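Local coordinates for putative uncharacterized protein PH0242 (Pyrococcus horikoshii, PDB 3VU1) that is an archaeal AglB of the oligosaccharyltransferase family, here represented by its C-terminal globular domain, at residues A[31-36]-A[62-67]. Numbering follows the deposited sequence.
Sequences TSWWDY and HILALF
L64 reaches from its helix to the chain at T31–W33 and meets all three residues there. Its CD1 lies 3.4 Å from the carbonyl oxygen of S32. The same CD1 is 3.8 Å from OG1 of T31, while CD2 of L64 also faces OG1 and CG2 of T31; both methyls are therefore engaged. The T31 and L64 side chains pass alongside one another, pointing opposite ways. The CB of L64 approaches the W33 indole near the ring plane, at its edge, 3.9 Å from CE3. Chi1 of W33 (-175°) sets CG anti to the backbone N; the touching atoms are CE3 and CZ3 of the six-membered ring. CZ3, next to CE3, lies 4.0 Å from CB of A65. No hydrogen bond links the two segments, and all five touching residues are buried: a van der Waals contact, apolar at the W33–L64 and W33–A65 pairs, with L64 CD1 also set against two oxygens. The closest CA atoms, those of W33 and L64, are 7.0 Å apart.

In the fold, this joins strand 30-32, an outermost strand of a four-stranded mixed sheet, and W33, next in the chain, to helix 60-69. It lies within the C-terminal globular domain of AglB. T31 is fixed in the sheet by backbone hydrogen bonds to Y86 and I88 of the parallel neighbouring strand. The S32 side chain, whose CB points away from the helix, hydrogen-bonds through OG to the backbone oxygen of I88. The carbonyl oxygen of W33 accepts a hydrogen bond from R49 NH2, tying down the backbone that carries the indole. Farther out, I100 and L103 of helix 97-103 touch both W33 and A65, and ND1 of H62 hydrogen-bonds to the backbone oxygen of L103, connecting helix 60-69 with that third element.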
loop_
_atom_site.group_PDB
_atom_site.type_symbol
_atom_site.label_atom_id
_atom_site.label_comp_id
_atom_site.label_asym_id
_atom_site.label_seq_id
_atom_site.Cartn_x
_atom_site.Cartn_y
_atom_site.Cartn_z
ATOM N N THR A 31 -2.686 -7.789 -5.292
ATOM C CA THR A 31 -4.045 -7.310 -5.117
ATOM C C THR A 31 -4.291 -6.081 -5.959
ATOM O O THR A 31 -3.341 -5.432 -6.405
ATOM C CB THR A 31 -4.405 -6.989 -3.646
ATOM O OG1 THR A 31 -5.820 -6.760 -3.566
ATOM C CG2 THR A 31 -3.687 -5.724 -3.143
ATOM N N SER A 32 -5.562 -5.756 -6.164
ATOM C CA SER A 32 -5.908 -4.594 -6.945
ATOM C C SER A 32 -7.329 -4.148 -6.676
ATOM O O SER A 32 -8.088 -4.874 -6.056
ATOM C CB SER A 32 -5.738 -4.864 -8.426
ATOM O OG SER A 32 -5.663 -3.598 -9.069
ATOM N N TRP A 33 -7.690 -2.946 -7.102
ATOM C CA TRP A 33 -9.084 -2.569 -6.985
ATOM C C TRP A 33 -9.954 -3.409 -7.912
ATOM O O TRP A 33 -10.892 -4.077 -7.469
ATOM C CB TRP A 33 -9.307 -1.083 -7.230
ATOM C CG TRP A 33 -10.728 -0.762 -6.965
ATOM C CD1 TRP A 33 -11.722 -0.512 -7.891
ATOM C CD2 TRP A 33 -11.406 -0.738 -5.659
ATOM N NE1 TRP A 33 -12.928 -0.292 -7.272
ATOM C CE2 TRP A 33 -12.821 -0.415 -5.942
ATOM C CE3 TRP A 33 -11.006 -0.930 -4.342
ATOM C CZ2 TRP A 33 -13.776 -0.305 -4.932
ATOM C CZ3 TRP A 33 -11.973 -0.796 -3.331
ATOM C CH2 TRP A 33 -13.330 -0.502 -3.619
ATOM N N TRP A 34 -9.630 -3.399 -9.201
ATOM C CA TRP A 34 -10.396 -4.112 -10.215
ATOM C C TRP A 34 -10.069 -5.568 -10.205
ATOM O O TRP A 34 -8.963 -5.948 -9.843
ATOM C CB TRP A 34 -10.079 -3.531 -11.582
ATOM C CG TRP A 34 -11.037 -3.866 -12.694
ATOM C CD1 TRP A 34 -12.416 -4.103 -12.614
ATOM C CD2 TRP A 34 -10.723 -3.941 -14.129
ATOM N NE1 TRP A 34 -12.941 -4.332 -13.867
ATOM C CE2 TRP A 34 -11.989 -4.248 -14.814
ATOM C CE3 TRP A 34 -9.562 -3.781 -14.893
ATOM C CZ2 TRP A 34 -12.064 -4.388 -16.197
ATOM C CZ3 TRP A 34 -9.651 -3.943 -16.286
ATOM C CH2 TRP A 34 -10.880 -4.238 -16.919
ATOM N N ASP A 35 -11.036 -6.381 -10.626
ATOM C CA ASP A 35 -10.920 -7.824 -10.616
ATOM C C ASP A 35 -10.359 -8.465 -11.900
ATOM O O ASP A 35 -10.557 -9.661 -12.148
ATOM C CB ASP A 35 -12.219 -8.476 -10.149
ATOM C CG ASP A 35 -13.376 -8.333 -11.135
ATOM O OD1 ASP A 35 -14.308 -9.148 -10.977
ATOM O OD2 ASP A 35 -13.401 -7.440 -12.022
ATOM N N TYR A 36 -9.601 -7.690 -12.675
ATOM C CA TYR A 36 -8.882 -8.259 -13.816
ATOM C C TYR A 36 -8.146 -9.539 -13.447
ATOM O O TYR A 36 -7.333 -9.552 -12.552
ATOM C CB TYR A 36 -7.898 -7.267 -14.410
ATOM C CG TYR A 36 -7.379 -7.705 -15.746
ATOM C CD1 TYR A 36 -7.882 -7.158 -16.939
ATOM C CD2 TYR A 36 -6.374 -8.675 -15.834
ATOM C CE1 TYR A 36 -7.401 -7.577 -18.173
ATOM C CE2 TYR A 36 -5.884 -9.093 -17.059
ATOM C CZ TYR A 36 -6.401 -8.548 -18.220
ATOM O OH TYR A 36 -5.887 -8.992 -19.421
ATOM N N HIS A 62 -13.363 -2.271 1.609
ATOM C CA HIS A 62 -13.324 -1.077 2.447
ATOM C C HIS A 62 -11.916 -0.769 2.846
ATOM O O HIS A 62 -11.549 0.422 2.997
ATOM C CB HIS A 62 -14.177 -1.248 3.688
ATOM C CG HIS A 62 -15.643 -1.280 3.397
ATOM N ND1 HIS A 62 -16.354 -0.162 3.161
ATOM C CD2 HIS A 62 -16.533 -2.356 3.258
ATOM C CE1 HIS A 62 -17.639 -0.491 2.913
ATOM N NE2 HIS A 62 -17.744 -1.835 2.966
ATOM N N ILE A 63 -11.113 -1.823 3.017
ATOM C CA ILE A 63 -9.736 -1.624 3.404
ATOM C C ILE A 63 -8.869 -1.170 2.213
ATOM O O ILE A 63 -8.081 -0.200 2.324
ATOM C CB ILE A 63 -9.185 -2.843 4.181
ATOM C CG1 ILE A 63 -10.119 -3.163 5.360
ATOM C CG2 ILE A 63 -7.765 -2.579 4.660
ATOM C CD1 ILE A 63 -10.516 -1.977 6.231
ATOM N N LEU A 64 -9.036 -1.825 1.070
ATOM C CA LEU A 64 -8.427 -1.307 -0.150
ATOM C C LEU A 64 -8.798 0.175 -0.363
ATOM O O LEU A 64 -7.938 0.984 -0.730
ATOM C CB LEU A 64 -8.779 -2.151 -1.384
ATOM C CG LEU A 64 -8.136 -3.544 -1.465
ATOM C CD1 LEU A 64 -8.515 -4.254 -2.763
ATOM C CD2 LEU A 64 -6.625 -3.502 -1.337
ATOM N N ALA A 65 -10.057 0.537 -0.128
ATOM C CA ALA A 65 -10.480 1.887 -0.445
ATOM C C ALA A 65 -9.889 2.812 0.595
ATOM O O ALA A 65 -9.581 3.967 0.281
ATOM C CB ALA A 65 -11.993 2.020 -0.502
ATOM N N LEU A 66 -9.712 2.301 1.818
ATOM C CA LEU A 66 -9.217 3.114 2.908
ATOM C C LEU A 66 -7.801 3.528 2.515
ATOM O O LEU A 66 -7.447 4.706 2.540
ATOM C CB LEU A 66 -9.216 2.345 4.237
ATOM C CG LEU A 66 -8.740 3.124 5.491
ATOM C CD1 LEU A 66 -9.407 4.495 5.670
ATOM C CD2 LEU A 66 -8.930 2.313 6.758
ATOM N N PHE A 67 -7.004 2.546 2.111
ATOM C CA PHE A 67 -5.691 2.835 1.546
ATOM C C PHE A 67 -5.719 3.858 0.411
ATOM O O PHE A 67 -5.011 4.845 0.480
ATOM C CB PHE A 67 -5.037 1.546 1.065
ATOM C CG PHE A 67 -3.722 1.755 0.416
ATOM C CD1 PHE A 67 -2.667 2.339 1.122
ATOM C CD2 PHE A 67 -3.525 1.372 -0.917
ATOM C CE1 PHE A 67 -1.444 2.544 0.510
ATOM C CE2 PHE A 67 -2.288 1.573 -1.534
ATOM C CZ PHE A 67 -1.248 2.168 -0.818
#